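Local coordinates for protein PpBBE-like 1 D396N (PDB 6EO5) that oxidises cellobiose with the help of a bi-covalently attached FAD, as a berberine bridge enzyme homolog of the VAO family, at residues 104-108 against 128-133; 140-144 against 308-312; 246-251 against 367-371; 252-256 against 267-272; 359-363 against 394-399. All blocks are in the same frame, centred on the assembly; numbering follows the deposited sequence.

Contact 1: 104-108 against 128-133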
# COMPACT_ATOMS: atom_id res chain seq x y z
N GLN A 104 15.04 2.78 -13.22
CA GLN A 104 14.89 2.71 -14.66
C GLN A 104 13.46 3.06 -15.05
O GLN A 104 12.50 2.60 -14.43
CB GLN A 104 15.29 1.33 -15.19
CG GLN A 104 14.52 0.12 -14.68
CD GLN A 104 15.18 -0.55 -13.45
OE1 GLN A 104 15.70 0.12 -12.55
NE2 GLN A 104 15.15 -1.88 -13.43
N PHE A 105 13.32 3.93 -16.06
CA PHE A 105 12.01 4.38 -16.52
C PHE A 105 11.97 4.39 -18.04
O PHE A 105 12.95 4.76 -18.69
CB PHE A 105 11.67 5.77 -15.97
CG PHE A 105 10.31 6.28 -16.38
CD1 PHE A 105 9.17 5.92 -15.67
CD2 PHE A 105 10.17 7.09 -17.49
CE1 PHE A 105 7.92 6.37 -16.05
CE2 PHE A 105 8.91 7.56 -17.88
CZ PHE A 105 7.79 7.19 -17.17
N SER A 106 10.84 3.97 -18.60
CA SER A 106 10.59 4.11 -20.03
C SER A 106 9.10 3.91 -20.27
O SER A 106 8.47 3.08 -19.61
CB SER A 106 11.41 3.11 -20.85
OG SER A 106 10.95 1.79 -20.69
N TYR A 107 8.54 4.70 -21.19
CA TYR A 107 7.12 4.68 -21.52
C TYR A 107 6.96 4.25 -22.97
O TYR A 107 7.66 4.75 -23.85
CB TYR A 107 6.49 6.07 -21.29
CG TYR A 107 5.13 6.29 -21.92
CD1 TYR A 107 4.10 5.37 -21.76
CD2 TYR A 107 4.85 7.45 -22.65
CE1 TYR A 107 2.86 5.57 -22.34
CE2 TYR A 107 3.60 7.66 -23.23
CZ TYR A 107 2.61 6.72 -23.07
OH TYR A 107 1.37 6.91 -23.64
N ASN A 108 6.06 3.31 -23.22
CA ASN A 108 5.76 2.84 -24.57
C ASN A 108 4.35 3.32 -24.92
O ASN A 108 3.36 2.73 -24.50
CB ASN A 108 5.88 1.32 -24.66
CG ASN A 108 5.68 0.80 -26.06
OD1 ASN A 108 4.91 1.35 -26.85
ND2 ASN A 108 6.38 -0.28 -26.39
N ALA A 128 7.07 11.39 -13.63
CA ALA A 128 7.66 10.79 -14.83
C ALA A 128 6.58 10.35 -15.81
O ALA A 128 6.71 10.56 -17.02
CB ALA A 128 8.55 9.61 -14.45
N LEU A 129 5.52 9.72 -15.31
CA LEU A 129 4.47 9.21 -16.19
C LEU A 129 3.63 10.34 -16.78
O LEU A 129 3.11 10.21 -17.90
CB LEU A 129 3.58 8.22 -15.43
CG LEU A 129 4.15 6.82 -15.19
CD1 LEU A 129 3.29 6.06 -14.18
CD2 LEU A 129 4.25 6.05 -16.49
N TRP A 130 3.47 11.44 -16.05
CA TRP A 130 2.72 12.59 -16.56
C TRP A 130 3.51 13.29 -17.67
O TRP A 130 3.00 13.52 -18.77
CB TRP A 130 2.41 13.54 -15.42
CG TRP A 130 1.71 14.79 -15.82
CD1 TRP A 130 2.21 16.05 -15.79
CD2 TRP A 130 0.36 14.90 -16.32
NE1 TRP A 130 1.27 16.94 -16.23
CE2 TRP A 130 0.12 16.26 -16.56
CE3 TRP A 130 -0.65 13.97 -16.58
CZ2 TRP A 130 -1.10 16.74 -17.05
CZ3 TRP A 130 -1.87 14.45 -17.08
CH2 TRP A 130 -2.08 15.82 -17.31
N ASN A 131 4.78 13.63 -17.37
CA ASN A 131 5.65 14.26 -18.35
C ASN A 131 5.83 13.40 -19.59
O ASN A 131 5.92 13.93 -20.70
CB ASN A 131 7.01 14.55 -17.71
CG ASN A 131 6.96 15.66 -16.67
OD1 ASN A 131 6.02 16.45 -16.62
ND2 ASN A 131 7.97 15.71 -15.81
N ALA A 132 5.89 12.08 -19.43
CA ALA A 132 6.21 11.24 -20.58
C ALA A 132 5.06 11.18 -21.57
O ALA A 132 5.29 11.15 -22.79
CB ALA A 132 6.59 9.83 -20.13
N GLY A 133 3.81 11.15 -21.09
CA GLY A 133 2.68 10.94 -21.97
C GLY A 133 1.31 11.23 -21.40
O GLY A 133 0.30 10.75 -21.94
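F105 and Y107, alternate residues of strand 105-108, face A128, A132 and G133 of helix 128-133, the two segment axes passing 9.1 Å apart at 43°. The CG of F105 lies anti to the backbone N (chi1 -179°), which carries the ring away from the strand to the helix surface. There A128 CB sits over one face, 3.7 Å from the ring centroid, in a CH-pi contact. Around the rim, L129 CD2 comes to 3.7 Å from F105 CE1, and A132 CB lies 3.9 Å from F105 CE2. A132 is shared: its CB also touches Y107 CD2, at 3.9 Å, while the Y107 ring lies obliquely, its CE2 meeting G133 CA at 3.6 Å. Glycine matters here, since a side chain at this position would collide with the tyrosine ring. Cutting F105 back to an alanine would probably leave A128 CB without its aromatic face and open a gap between strand and helix. L129, whose end comes in to the F105 ring, also packs on V135 and A114. The contact is mostly apolar, with the carbonyl oxygens of A128 and A132 beside the rings, so strand and helix are held by close fit, within the FAD-binding region and near the protein surface.

Contact 2: 140-144 against 308-312. With FAD (flavin-adenine dinucleotide), chain C.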
# COMPACT_ATOMS: atom_id res chain seq x y z
N GLY A 140 -1.52 4.80 -4.96
CA GLY A 140 -2.01 5.51 -3.79
C GLY A 140 -1.55 6.95 -3.76
O GLY A 140 -0.95 7.46 -4.70
N ASN A 141 -1.83 7.62 -2.64
CA ASN A 141 -1.65 9.07 -2.59
C ASN A 141 -0.53 9.54 -1.68
O ASN A 141 -0.33 10.75 -1.56
CB ASN A 141 -2.96 9.74 -2.18
CG ASN A 141 -3.27 9.55 -0.74
OD1 ASN A 141 -3.04 8.47 -0.19
ND2 ASN A 141 -3.78 10.59 -0.09
N CYS A 142 0.21 8.65 -1.02
CA CYS A 142 1.38 9.06 -0.25
C CYS A 142 2.59 9.16 -1.18
O CYS A 142 3.04 8.13 -1.70
CB CYS A 142 1.64 8.07 0.87
SG CYS A 142 0.20 7.79 1.94
N PRO A 143 3.15 10.35 -1.40
CA PRO A 143 4.19 10.49 -2.43
C PRO A 143 5.48 9.74 -2.13
O PRO A 143 6.19 9.36 -3.08
CB PRO A 143 4.43 12.00 -2.49
CG PRO A 143 3.21 12.60 -1.91
CD PRO A 143 2.75 11.66 -0.86
N THR A 144 5.82 9.52 -0.85
CA THR A 144 7.08 8.88 -0.50
C THR A 144 7.00 7.36 -0.46
O THR A 144 8.02 6.71 -0.18
CB THR A 144 7.60 9.40 0.85
OG1 THR A 144 6.78 8.92 1.92
CG2 THR A 144 7.60 10.92 0.88
N VAL A 308 -2.91 17.87 -4.83
CA VAL A 308 -3.98 18.23 -3.91
C VAL A 308 -4.28 17.07 -2.97
O VAL A 308 -4.52 17.27 -1.77
CB VAL A 308 -5.22 18.68 -4.71
CG1 VAL A 308 -6.41 18.87 -3.79
CG2 VAL A 308 -4.91 19.98 -5.43
N ASN A 309 -4.22 15.84 -3.49
CA ASN A 309 -4.45 14.65 -2.68
C ASN A 309 -3.38 14.45 -1.63
O ASN A 309 -3.50 13.53 -0.81
CB ASN A 309 -4.54 13.39 -3.54
CG ASN A 309 -5.90 13.21 -4.15
OD1 ASN A 309 -6.85 13.89 -3.76
ND2 ASN A 309 -6.02 12.29 -5.10
N TRP A 310 -2.32 15.26 -1.63
CA TRP A 310 -1.36 15.26 -0.54
C TRP A 310 -1.24 16.64 0.11
O TRP A 310 -0.19 16.97 0.68
CB TRP A 310 -0.01 14.75 -1.01
CG TRP A 310 0.78 14.22 0.12
CD1 TRP A 310 1.98 14.69 0.58
CD2 TRP A 310 0.42 13.12 0.97
NE1 TRP A 310 2.39 13.95 1.66
CE2 TRP A 310 1.46 12.99 1.93
CE3 TRP A 310 -0.66 12.24 1.02
CZ2 TRP A 310 1.44 11.99 2.92
CZ3 TRP A 310 -0.69 11.26 2.00
CH2 TRP A 310 0.37 11.14 2.94
N ASN A 311 -2.31 17.45 0.04
CA ASN A 311 -2.43 18.73 0.72
C ASN A 311 -1.50 19.81 0.16
O ASN A 311 -1.13 20.75 0.87
CB ASN A 311 -2.21 18.58 2.22
CG ASN A 311 -3.28 17.74 2.87
OD1 ASN A 311 -4.45 18.05 2.76
ND2 ASN A 311 -2.88 16.66 3.53
N TYR A 312 -1.10 19.68 -1.07
CA TYR A 312 -0.43 20.85 -1.62
C TYR A 312 -1.44 21.69 -2.39
O TYR A 312 -2.34 21.15 -3.03
CB TYR A 312 0.70 20.45 -2.57
CG TYR A 312 1.95 19.91 -1.90
CD1 TYR A 312 2.88 20.77 -1.34
CD2 TYR A 312 2.22 18.55 -1.86
CE1 TYR A 312 4.04 20.29 -0.74
CE2 TYR A 312 3.37 18.05 -1.26
CZ TYR A 312 4.28 18.93 -0.70
OH TYR A 312 5.43 18.44 -0.12
PA FAD C . 8.63 -1.29 2.23
O1A FAD C . 8.63 -1.22 3.75
O2A FAD C . 9.97 -0.92 1.65
O5B FAD C . 8.12 -2.70 1.65
C5B FAD C . 7.04 -3.40 2.23
C4B FAD C . 7.20 -4.91 2.04
O4B FAD C . 7.46 -5.20 0.68
C3B FAD C . 8.37 -5.46 2.83
O3B FAD C . 8.06 -6.79 3.20
C2B FAD C . 9.48 -5.48 1.82
O2B FAD C . 10.47 -6.42 2.15
C1B FAD C . 8.74 -5.81 0.53
N9A FAD C . 9.50 -5.29 -0.62
C8A FAD C . 9.95 -4.01 -0.80
N7A FAD C . 10.63 -3.94 -1.97
C5A FAD C . 10.62 -5.17 -2.54
C6A FAD C . 11.17 -5.65 -3.72
N6A FAD C . 11.84 -4.83 -4.51
N1A FAD C . 11.00 -6.97 -4.05
C2A FAD C . 10.30 -7.81 -3.21
N3A FAD C . 9.76 -7.33 -2.04
C4A FAD C . 9.92 -6.03 -1.70
N1 FAD C . -1.53 1.81 0.75
C2 FAD C . -2.46 1.92 -0.29
O2 FAD C . -2.90 0.93 -0.91
N3 FAD C . -2.90 3.18 -0.65
C4 FAD C . -2.44 4.31 0.00
O4 FAD C . -2.84 5.41 -0.35
C4X FAD C . -1.52 4.19 1.03
N5 FAD C . -1.03 5.32 1.65
C5X FAD C . 0.10 5.24 2.44
C6 FAD C . 0.67 6.41 2.94
C7 FAD C . 1.88 6.40 3.64
C7M FAD C . 2.48 7.70 4.16
C8 FAD C . 2.48 5.16 3.94
C8M FAD C . 3.72 5.06 4.79
C9 FAD C . 1.84 3.98 3.50
C9A FAD C . 0.66 4.00 2.73
N10 FAD C . -0.02 2.85 2.32
C10 FAD C . -1.03 2.94 1.38
C1' FAD C . 0.50 1.48 2.63
C2' FAD C . 1.47 1.06 1.53
O2' FAD C . 0.83 0.62 0.36
C3' FAD C . 2.33 -0.06 2.06
O3' FAD C . 2.99 0.45 3.20
C4' FAD C . 3.32 -0.53 0.99
O4' FAD C . 3.58 -1.90 1.18
C5' FAD C . 4.60 0.30 1.04
O5' FAD C . 5.60 -0.16 0.16
P FAD C . 7.12 0.35 0.38
O1P FAD C . 7.98 -0.15 -0.76
O2P FAD C . 7.23 1.84 0.58
O3P FAD C . 7.47 -0.24 1.83
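The flavin attachment loop of the FAD site, 140-144, is backed by segment 308-312, whose type I turn spans V308 to N311; N141, C142 and P143 meet N309 and W310. C142 SG is bonded to FAD C6 at 1.8 Å, the 6-S-cysteinyl link of a bi-covalent flavoenzyme. W310 presents its indole face to the loop and also comes obliquely near FAD C7M: C142 CA stands 3.9 Å from the centroid of the six-membered ring, and P143 CD lies over the five-membered ring. C142 SG itself approaches the six-membered ring of the indole obliquely, 3.5 Å from W310 CH2. N141 adds the polar tie. With its CG between the backbone N and carbonyl carbon (chi1 73°), its ND2 reaches N309 O at 3.0 Å, a bond bent to 148°, and the amide stands nearly perpendicular to the indole. Its backbone N makes a weak bond, 3.3 Å, to FAD O4. G140 lies so close to FAD O4 that a CB there would clash. Helix 302-308 ends in a Schellman motif, with N311 at positive phi, and W310 lies in that turn against the loop running from strand 135-136 to helix 147-153; N309 packs onwards against H224 of strand 222-230 and against E268 and T270 of strand 264-271.

Contact 3: 246-251 against 367-371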
# COMPACT_ATOMS: atom_id res chain seq x y z
N GLY A 246 -22.23 4.92 -1.24
CA GLY A 246 -21.14 4.13 -1.79
C GLY A 246 -21.60 2.92 -2.58
O GLY A 246 -20.93 2.52 -3.54
N LEU A 247 -22.75 2.35 -2.21
CA LEU A 247 -23.29 1.20 -2.92
C LEU A 247 -23.53 1.46 -4.41
O LEU A 247 -23.62 0.49 -5.18
CB LEU A 247 -24.60 0.75 -2.27
CG LEU A 247 -24.39 -0.02 -0.97
CD1 LEU A 247 -25.63 -0.03 -0.08
CD2 LEU A 247 -23.94 -1.43 -1.29
N ASN A 248 -23.62 2.73 -4.85
CA ASN A 248 -24.05 3.02 -6.22
C ASN A 248 -23.11 3.98 -6.95
O ASN A 248 -23.52 4.59 -7.94
CB ASN A 248 -25.46 3.60 -6.22
CG ASN A 248 -26.49 2.61 -5.71
OD1 ASN A 248 -27.06 2.79 -4.64
ND2 ASN A 248 -26.70 1.54 -6.47
N VAL A 249 -21.86 4.10 -6.50
CA VAL A 249 -20.93 5.05 -7.10
C VAL A 249 -20.38 4.49 -8.40
O VAL A 249 -19.85 3.36 -8.40
CB VAL A 249 -19.80 5.39 -6.11
CG1 VAL A 249 -18.81 6.33 -6.76
CG2 VAL A 249 -20.39 5.98 -4.82
N PRO A 250 -20.48 5.21 -9.52
CA PRO A 250 -19.93 4.70 -10.78
C PRO A 250 -18.41 4.75 -10.76
O PRO A 250 -17.80 5.49 -9.99
CB PRO A 250 -20.50 5.65 -11.84
CG PRO A 250 -20.85 6.92 -11.06
CD PRO A 250 -21.22 6.48 -9.68
N ALA A 251 -17.82 3.95 -11.65
CA ALA A 251 -16.39 3.70 -11.64
C ALA A 251 -15.55 4.95 -11.85
O ALA A 251 -14.38 4.96 -11.45
CB ALA A 251 -16.02 2.66 -12.69
N LEU A 367 -13.29 3.08 -0.75
CA LEU A 367 -14.47 2.48 -1.37
C LEU A 367 -14.04 1.51 -2.47
O LEU A 367 -13.23 1.86 -3.33
CB LEU A 367 -15.37 3.57 -1.93
CG LEU A 367 -16.62 3.06 -2.65
CD1 LEU A 367 -17.61 2.56 -1.61
CD2 LEU A 367 -17.22 4.15 -3.54
N TYR A 368 -14.59 0.29 -2.43
CA TYR A 368 -14.39 -0.70 -3.49
C TYR A 368 -15.72 -0.76 -4.27
O TYR A 368 -16.00 0.13 -5.08
CB TYR A 368 -13.96 -2.05 -2.95
CG TYR A 368 -12.52 -2.14 -2.46
CD1 TYR A 368 -12.05 -1.32 -1.43
CD2 TYR A 368 -11.64 -3.07 -3.00
CE1 TYR A 368 -10.74 -1.40 -0.99
CE2 TYR A 368 -10.33 -3.16 -2.56
CZ TYR A 368 -9.89 -2.33 -1.55
OH TYR A 368 -8.59 -2.43 -1.09
N GLY A 369 -16.53 -1.80 -4.06
CA GLY A 369 -17.87 -1.83 -4.61
C GLY A 369 -17.97 -2.58 -5.93
O GLY A 369 -16.99 -2.78 -6.66
N SER A 370 -19.20 -2.96 -6.26
CA SER A 370 -19.46 -3.81 -7.42
C SER A 370 -19.17 -3.11 -8.75
O SER A 370 -18.84 -3.78 -9.73
CB SER A 370 -20.91 -4.30 -7.38
OG SER A 370 -21.79 -3.19 -7.45
N GLN A 371 -19.29 -1.77 -8.82
CA GLN A 371 -18.95 -1.04 -10.04
C GLN A 371 -17.45 -0.89 -10.25
O GLN A 371 -17.03 -0.52 -11.36
CB GLN A 371 -19.57 0.38 -10.07
CG GLN A 371 -21.04 0.52 -9.70
CD GLN A 371 -21.29 0.34 -8.19
OE1 GLN A 371 -20.34 0.25 -7.41
NE2 GLN A 371 -22.55 0.28 -7.80
O HOH W 1 -20.29 0.18 -4.87
O HOH W 2 -23.73 -2.55 -5.42
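Q371 reaches across to segment 246-251 with its whole side chain. CB lies 3.4 Å from V249 O, and CG rides past that same carbonyl at 3.3 Å. The chain then bends at chi2 (73°), folding the amide back toward the turn, with CD still 3.4 Å from V249 O. OE1 comes to 3.3 Å from V249 O without bonding, both being acceptors; a water donating to G246 O lies beside OE1 as well, at a doubtfully short distance. NE2 donates to L247 O at 2.8 Å, with an N-H...O angle of 157°; the acceptor lies in the plane of the amide but NE2 is tilted 31° from the carbonyl plane. The carbonyl of L247 has a second visitor, a water shared with S370 OG. At the other end of segment 367-371, L367 fills the apolar part: its CD2 touches V249 CB at 3.8 Å while CD1 lies against G246, where a side chain would clash with it. V249 O is taken by R161 NH2, and NH1 of that arginine holds P250 O. The contact thus joins the type I turn that ends helix 235-246, just before strand 253-259, to the loop leaving strand 361-367, with helix 160-163 contributing R161 beside both segments.

Contact 4: 252-256 against 267-272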
# COMPACT_ATOMS: atom_id res chain seq x y z
N GLU A 252 -16.10 6.00 -12.47
CA GLU A 252 -15.32 7.22 -12.69
C GLU A 252 -15.00 7.96 -11.40
O GLU A 252 -14.24 8.93 -11.45
CB GLU A 252 -16.05 8.17 -13.66
CG GLU A 252 -16.14 7.69 -15.10
CD GLU A 252 -17.05 6.50 -15.28
OE1 GLU A 252 -18.05 6.39 -14.53
OE2 GLU A 252 -16.75 5.66 -16.15
N ILE A 253 -15.52 7.52 -10.25
CA ILE A 253 -15.27 8.13 -8.96
C ILE A 253 -14.58 7.12 -8.04
O ILE A 253 -15.01 5.96 -7.95
CB ILE A 253 -16.57 8.65 -8.31
CG1 ILE A 253 -17.04 9.92 -9.02
CG2 ILE A 253 -16.38 8.88 -6.82
CD1 ILE A 253 -18.18 10.62 -8.32
N SER A 254 -13.52 7.56 -7.38
CA SER A 254 -12.90 6.82 -6.28
C SER A 254 -12.92 7.73 -5.06
O SER A 254 -12.47 8.87 -5.14
CB SER A 254 -11.46 6.41 -6.61
OG SER A 254 -11.41 5.40 -7.60
N ALA A 255 -13.45 7.23 -3.95
CA ALA A 255 -13.62 8.07 -2.78
C ALA A 255 -13.20 7.31 -1.54
O ALA A 255 -13.14 6.07 -1.53
CB ALA A 255 -15.07 8.55 -2.61
N ALA A 256 -12.90 8.06 -0.50
CA ALA A 256 -12.55 7.52 0.80
C ALA A 256 -13.21 8.37 1.86
O ALA A 256 -13.32 9.59 1.71
CB ALA A 256 -11.03 7.50 1.02
N LEU A 267 -15.67 13.17 3.47
CA LEU A 267 -15.64 12.35 2.27
C LEU A 267 -14.73 13.06 1.29
O LEU A 267 -14.93 14.24 1.00
CB LEU A 267 -17.03 12.16 1.67
CG LEU A 267 -17.06 11.42 0.34
CD1 LEU A 267 -16.50 10.01 0.50
CD2 LEU A 267 -18.46 11.37 -0.23
N GLU A 268 -13.71 12.36 0.81
CA GLU A 268 -12.80 12.90 -0.19
C GLU A 268 -12.78 12.00 -1.41
O GLU A 268 -12.84 10.77 -1.28
CB GLU A 268 -11.38 13.07 0.38
CG GLU A 268 -10.45 13.73 -0.61
CD GLU A 268 -9.04 13.93 -0.08
OE1 GLU A 268 -8.73 13.37 1.00
OE2 GLU A 268 -8.26 14.65 -0.76
N GLY A 269 -12.70 12.59 -2.61
CA GLY A 269 -12.77 11.77 -3.80
C GLY A 269 -12.27 12.46 -5.05
O GLY A 269 -12.09 13.68 -5.10
N THR A 270 -12.05 11.64 -6.07
CA THR A 270 -11.60 12.09 -7.38
C THR A 270 -12.56 11.57 -8.44
O THR A 270 -12.87 10.37 -8.46
CB THR A 270 -10.18 11.62 -7.66
OG1 THR A 270 -9.29 12.18 -6.68
CG2 THR A 270 -9.75 12.04 -9.07
N TYR A 271 -13.03 12.48 -9.30
CA TYR A 271 -13.96 12.17 -10.38
C TYR A 271 -13.23 12.35 -11.71
O TYR A 271 -12.71 13.43 -12.00
CB TYR A 271 -15.19 13.07 -10.31
CG TYR A 271 -16.08 13.00 -11.52
CD1 TYR A 271 -16.45 11.78 -12.07
CD2 TYR A 271 -16.57 14.17 -12.12
CE1 TYR A 271 -17.28 11.72 -13.19
CE2 TYR A 271 -17.41 14.12 -13.24
CZ TYR A 271 -17.76 12.89 -13.76
OH TYR A 271 -18.58 12.84 -14.87
N LEU A 272 -13.19 11.27 -12.50
CA LEU A 272 -12.57 11.30 -13.83
C LEU A 272 -13.55 11.91 -14.84
O LEU A 272 -14.14 11.23 -15.68
CB LEU A 272 -12.14 9.90 -14.24
CG LEU A 272 -11.09 9.26 -13.34
CD1 LEU A 272 -10.89 7.81 -13.75
CD2 LEU A 272 -9.80 10.02 -13.43
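I253 and Y271 form a non-hydrogen-bonded antiparallel pair, and I253 CG1 rests 3.6 Å from Y271 CD1. Two residues on, A255 faces G269 with their CA atoms 3.9 Å apart; a CB on the glycine would press on A255 CB and S254 O. Between these pairs S254 and T270 exchange two backbone bonds, S254 N to T270 O at 3.1 Å and T270 N to S254 O at 3.0 Å; beyond A255, A256 and E268 do the same, with A256 N to E268 O at 2.8 Å. A straight fifth bond, L272 N to E252 O at 2.8 Å, extends the pairing by one step, and beside it E252 CB lies 3.8 Å from Y271 CE1. L267 CD1 folds in beside A255 CB at 3.7 Å, its CG set anti to the backbone N (chi1 175°). Together these strands make a beta hairpin, two adjacent strands of the antiparallel sheet that is probably, as in related enzymes, the substrate-binding part. The face bearing I253, A255 and Y271 is covered by helices 279-288 and 235-246, through L281 and W245, the latter also meeting L267. The opposite face carries S254, A256, E268 and T270 and meets F158 and N309; S254 OG bonds to the backbone N of R161, and E268 OE2 to H224. Outermost, the carboxylate of E252 leaves the strand pair and forms a salt bridge with K162, next along helix 160-163.

Contact 5: 359-363 against 394-399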
# COMPACT_ATOMS: atom_id res chain seq x y z
N SER A 359 -8.12 8.32 21.81
CA SER A 359 -7.74 9.54 21.11
C SER A 359 -6.40 9.33 20.40
O SER A 359 -5.76 8.28 20.54
CB SER A 359 -7.68 10.72 22.08
OG SER A 359 -6.46 10.71 22.78
N ASN A 360 -5.99 10.33 19.64
CA ASN A 360 -4.79 10.27 18.82
C ASN A 360 -4.81 9.01 17.95
O ASN A 360 -3.93 8.14 18.03
CB ASN A 360 -3.54 10.35 19.71
CG ASN A 360 -2.27 10.70 18.92
OD1 ASN A 360 -2.32 11.07 17.74
ND2 ASN A 360 -1.13 10.57 19.58
N ALA A 361 -5.86 8.92 17.13
CA ALA A 361 -6.05 7.85 16.15
C ALA A 361 -6.80 8.41 14.94
O ALA A 361 -7.35 9.52 14.98
CB ALA A 361 -6.82 6.68 16.76
N TYR A 362 -6.84 7.63 13.86
CA TYR A 362 -7.68 7.99 12.72
C TYR A 362 -8.13 6.74 11.97
O TYR A 362 -7.61 5.64 12.18
CB TYR A 362 -6.98 8.99 11.79
CG TYR A 362 -5.70 8.50 11.17
CD1 TYR A 362 -5.70 7.85 9.95
CD2 TYR A 362 -4.48 8.73 11.79
CE1 TYR A 362 -4.52 7.41 9.38
CE2 TYR A 362 -3.30 8.30 11.22
CZ TYR A 362 -3.31 7.64 10.02
OH TYR A 362 -2.13 7.21 9.43
N PHE A 363 -9.14 6.92 11.11
CA PHE A 363 -9.87 5.82 10.47
C PHE A 363 -10.29 6.23 9.07
O PHE A 363 -10.99 7.25 8.90
CB PHE A 363 -11.08 5.43 11.32
CG PHE A 363 -10.72 5.09 12.74
CD1 PHE A 363 -10.60 6.09 13.70
CD2 PHE A 363 -10.46 3.78 13.11
CE1 PHE A 363 -10.22 5.79 15.01
CE2 PHE A 363 -10.10 3.47 14.42
CZ PHE A 363 -9.98 4.48 15.37
N GLN A 394 -9.04 1.33 7.38
CA GLN A 394 -7.70 1.49 7.91
C GLN A 394 -7.80 2.10 9.31
O GLN A 394 -8.39 3.18 9.48
CB GLN A 394 -6.83 2.35 7.00
CG GLN A 394 -5.35 2.27 7.35
CD GLN A 394 -4.52 3.37 6.73
OE1 GLN A 394 -3.35 3.55 7.08
NE2 GLN A 394 -5.11 4.11 5.80
N MET A 395 -7.22 1.42 10.30
CA MET A 395 -7.31 1.81 11.71
C MET A 395 -5.91 2.06 12.25
O MET A 395 -5.12 1.12 12.40
CB MET A 395 -7.99 0.71 12.52
CG MET A 395 -9.14 0.05 11.80
SD MET A 395 -9.54 -1.53 12.55
CE MET A 395 -10.91 -2.09 11.55
N VAL A 396 -5.60 3.32 12.58
CA VAL A 396 -4.27 3.73 13.02
C VAL A 396 -4.38 4.39 14.39
O VAL A 396 -5.22 5.28 14.59
CB VAL A 396 -3.62 4.71 12.02
CG1 VAL A 396 -2.21 5.07 12.46
CG2 VAL A 396 -3.62 4.13 10.61
N ALA A 397 -3.54 3.95 15.34
CA ALA A 397 -3.40 4.60 16.65
C ALA A 397 -1.94 4.95 16.88
O ALA A 397 -1.06 4.08 16.78
CB ALA A 397 -3.90 3.70 17.78
N SER A 398 -1.68 6.21 17.21
CA SER A 398 -0.33 6.76 17.27
C SER A 398 0.02 7.17 18.69
O SER A 398 -0.85 7.35 19.55
CB SER A 398 -0.17 7.97 16.35
OG SER A 398 -0.49 7.65 15.01
N TRP A 399 1.33 7.32 18.93
CA TRP A 399 1.82 7.88 20.18
C TRP A 399 3.17 8.51 19.94
O TRP A 399 3.88 8.18 18.99
CB TRP A 399 1.90 6.83 21.30
CG TRP A 399 2.75 5.60 21.04
CD1 TRP A 399 4.04 5.39 21.46
CD2 TRP A 399 2.35 4.39 20.37
NE1 TRP A 399 4.47 4.14 21.07
CE2 TRP A 399 3.45 3.51 20.41
CE3 TRP A 399 1.17 3.98 19.74
CZ2 TRP A 399 3.40 2.23 19.83
CZ3 TRP A 399 1.12 2.72 19.18
CH2 TRP A 399 2.23 1.85 19.23
O HOH W 3 -0.94 9.05 22.05
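The ring of Y362 lies flat over the branched V396, the main bump and hollow of this strand pair. Its CG sits between the backbone N and carbonyl carbon (chi1 61°), which brings the ring alongside V396, with V396 CB 3.8 Å from its centroid. The two methyls straddle the phenol end: V396 CG1 meets Y362 CE2 and V396 CG2 meets Y362 CE1, each at 3.6 Å. Swapping the tyrosine for an alanine would probably strip V396 of the ring that roofs both its methyls and open a hollow on this face. Backbone bonds clamp the same pair, Y362 N to V396 O at 2.9 Å and V396 N to Y362 O at 3.1 Å. These are neighbouring strands of the seven-stranded antiparallel sheet, 361-367 beside 391-398, the latter next to the outer strand 331-338. On the reverse face small fits small: A361 stands opposite A397, CB to CB 4.3 Å, and A361 also packs on Y411 of helix 405-420. Alongside, the F363 ring leans obliquely on M395, F363 CE2 to M395 CB 4.0 Å, while the extended methionine leads away toward I336; Y415 of that helix meets the F363 ring. At the N360 end, N360 O takes S398 N. The N360 side chain curls over the strand, where a water joins its ND2 to S398 O, an oxygen also held by Q408, while S398 OG turns to N329. Q394, at the other end, bonds to Y83 OH and lies about 6 Å, side chain to cofactor, from the FAD.

Contacts 3, 4 and 5 share the seven-stranded antiparallel sheet, whose strands 253-259 and 361-367 are neighbours: contact 4 is the hairpin, contact 3 ties the approach to its first strand to the end of 361-367, and contact 5 lies at the start of that strand. Contacts 3 and 4 touch, centres 10 Å apart, through a probable hydrogen bond from L367 N to A255 O. Contact 2 packs against E268 and T270 of contact 4 through N309. Contact 1 stands apart, about 36 Å between centres from contact 5 on the chain's other side. Along the sequence contact 1 comes first; contact 4 falls within both contact 2 and contact 3, and contacts 3 and 5 alternate. Contact 2 itself brings residues 164 apart together beside the flavin.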